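Local coordinates for surface-associated protein CshA (Streptococcus gordonii, PDB 5L2D) that serves as a cell-wall-anchored streptococcal adhesin and binds host fibronectin, the region concerned being part of its second non-repetitive domain, at residues E165-N168 with P169-G173. Sequence-based numbering, arbitrary orientation.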
ATOM      1  N   GLU A 165     -10.496  -2.154  -1.913  1.00 80.77           N
ATOM      2  CA  GLU A 165     -11.464  -1.417  -1.059  1.00 79.64           C
ATOM      3  C   GLU A 165     -11.653   0.065  -1.435  1.00 76.52           C
ATOM      4  O   GLU A 165     -10.933   0.596  -2.260  1.00 78.39           O
ATOM      5  CB  GLU A 165     -11.111  -1.523   0.447  1.00 76.23           C
ATOM      6  CG  GLU A 165     -11.231  -2.916   1.084  1.00 85.05           C
ATOM      7  CD  GLU A 165     -12.347  -3.802   0.495  1.00 93.64           C
ATOM      8  OE1 GLU A 165     -13.541  -3.457   0.637  1.00 84.19           O
ATOM      9  OE2 GLU A 165     -12.030  -4.857  -0.109  1.00 98.41           O
ATOM     10  N   ASP A 166     -12.669   0.691  -0.835  1.00 82.02           N
ATOM     11  CA  ASP A 166     -12.985   2.115  -0.996  1.00 86.33           C
ATOM     12  C   ASP A 166     -12.425   2.824   0.202  1.00 80.76           C
ATOM     13  O   ASP A 166     -12.082   2.176   1.196  1.00 72.52           O
ATOM     14  CB  ASP A 166     -14.502   2.352  -1.009  1.00 96.09           C
ATOM     15  CG  ASP A 166     -15.089   2.275  -2.385  1.00103.46           C
ATOM     16  OD1 ASP A 166     -14.575   2.994  -3.277  1.00111.49           O
ATOM     17  OD2 ASP A 166     -16.067   1.513  -2.553  1.00100.39           O
ATOM     18  N   ALA A 167     -12.364   4.154   0.132  1.00 76.70           N
ATOM     19  CA  ALA A 167     -11.761   4.916   1.216  1.00 75.02           C
ATOM     20  C   ALA A 167     -12.382   6.276   1.365  1.00 68.98           C
ATOM     21  O   ALA A 167     -12.616   6.965   0.397  1.00 71.81           O
ATOM     22  CB  ALA A 167     -10.254   5.055   0.992  1.00 76.75           C
ATOM     23  N   ASN A 168     -12.642   6.646   2.601  1.00 68.48           N
ATOM     24  CA  ASN A 168     -13.065   7.977   2.918  1.00 73.17           C
ATOM     25  C   ASN A 168     -11.845   8.657   3.460  1.00 78.22           C
ATOM     26  O   ASN A 168     -10.808   8.028   3.672  1.00 71.40           O
ATOM     27  CB  ASN A 168     -14.093   7.970   4.053  1.00 76.67           C
ATOM     28  CG  ASN A 168     -15.156   6.928   3.881  1.00 73.66           C
ATOM     29  OD1 ASN A 168     -15.685   6.734   2.786  1.00 71.95           O
ATOM     30  ND2 ASN A 168     -15.473   6.240   4.967  1.00 79.75           N
ATOM     31  N   PRO A 169     -11.979   9.938   3.768  1.00 76.79           N
ATOM     32  CA  PRO A 169     -10.852  10.572   4.390  1.00 79.28           C
ATOM     33  C   PRO A 169     -10.354   9.792   5.583  1.00 73.09           C
ATOM     34  O   PRO A 169     -11.095   9.009   6.157  1.00 72.29           O
ATOM     35  CB  PRO A 169     -11.407  11.941   4.784  1.00 88.68           C
ATOM     36  CG  PRO A 169     -12.377  12.243   3.678  1.00 85.64           C
ATOM     37  CD  PRO A 169     -13.009  10.910   3.357  1.00 78.19           C
ATOM     38  N   ALA A 170      -9.076   9.994   5.891  1.00 76.51           N
ATOM     39  CA  ALA A 170      -8.358   9.279   6.930  1.00 72.80           C
ATOM     40  C   ALA A 170      -8.382   7.750   6.803  1.00 71.16           C
ATOM     41  O   ALA A 170      -8.118   7.047   7.784  1.00 76.03           O
ATOM     42  CB  ALA A 170      -8.879   9.705   8.282  1.00 78.91           C
ATOM     43  N   GLU A 171      -8.734   7.236   5.623  1.00 70.60           N
ATOM     44  CA  GLU A 171      -8.524   5.824   5.288  1.00 76.28           C
ATOM     45  C   GLU A 171      -7.406   5.811   4.230  1.00 70.32           C
ATOM     46  O   GLU A 171      -7.644   5.967   3.015  1.00 65.71           O
ATOM     47  CB  GLU A 171      -9.823   5.159   4.804  1.00 84.58           C
ATOM     48  CG  GLU A 171     -10.859   4.920   5.919  1.00 88.40           C
ATOM     49  CD  GLU A 171     -12.051   4.068   5.483  1.00 85.53           C
ATOM     50  OE1 GLU A 171     -12.490   4.163   4.317  1.00 85.32           O
ATOM     51  OE2 GLU A 171     -12.573   3.309   6.315  1.00 91.33           O
ATOM     52  N   TYR A 172      -6.175   5.679   4.734  1.00 65.61           N
ATOM     53  CA  TYR A 172      -4.954   6.096   4.009  1.00 59.65           C
ATOM     54  C   TYR A 172      -4.317   4.942   3.204  1.00 56.57           C
ATOM     55  O   TYR A 172      -3.948   3.932   3.783  1.00 52.08           O
ATOM     56  CB  TYR A 172      -3.939   6.603   5.016  1.00 59.18           C
ATOM     57  CG  TYR A 172      -4.275   7.903   5.715  1.00 56.88           C
ATOM     58  CD1 TYR A 172      -4.389   9.081   4.994  1.00 55.52           C
ATOM     59  CD2 TYR A 172      -4.429   7.962   7.109  1.00 54.08           C
ATOM     60  CE1 TYR A 172      -4.678  10.281   5.618  1.00 60.87           C
ATOM     61  CE2 TYR A 172      -4.709   9.169   7.749  1.00 55.57           C
ATOM     62  CZ  TYR A 172      -4.838  10.318   6.989  1.00 60.00           C
ATOM     63  OH  TYR A 172      -5.092  11.528   7.558  1.00 69.26           O
ATOM     64  N   GLY A 173      -4.205   5.077   1.881  1.00 56.44           N
ATOM     65  CA  GLY A 173      -3.613   4.022   1.046  1.00 53.75           C
ATOM     66  C   GLY A 173      -2.515   4.562   0.145  1.00 55.70           C
ATOM     67  O   GLY A 173      -2.813   5.281  -0.802  1.00 57.00           O
TER
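Glu171 reaches back across the open end of the type II turn that runs from Asn168 to Glu171, a worked example of how a carboxylate at the last position of a beta turn can bind the backbone N-H of the first. The turn is closed in the usual way, Glu171 N donating to Asn168 O at 3.0 Å. From there the side chain can be followed outward. Its CB rests against the methyl group of Ala167, CB to CB 3.8 Å, and also lies near Asn168 O. CG, beside the backbone N of Glu171 and anti to the carbonyl carbon (chi1 -72°), stays 3.8 Å from Asn168 O. With the chain extended beyond it, CD comes 3.9 Å from Asn168 N. There OE1 accepts the N-H of Asn168, N to OE1 3.0 Å, in a fairly straight bond (160°) that meets the anti side of the carboxylate, 28° out of its plane. The same oxygen passes 3.3 Å from Ala167 CA. The amide of Asn168 points the same way as the carboxylate, their planes almost parallel, with ND2 3.7 Å from OE1 and no hydrogen bond between them. The turn belongs to the loop that connects strand 158-163 to strand 172-177, with Asn168 and Pro169 packed on Phe209 of helix 203-210 and Tyr172 continuing the sheet into the second subunit.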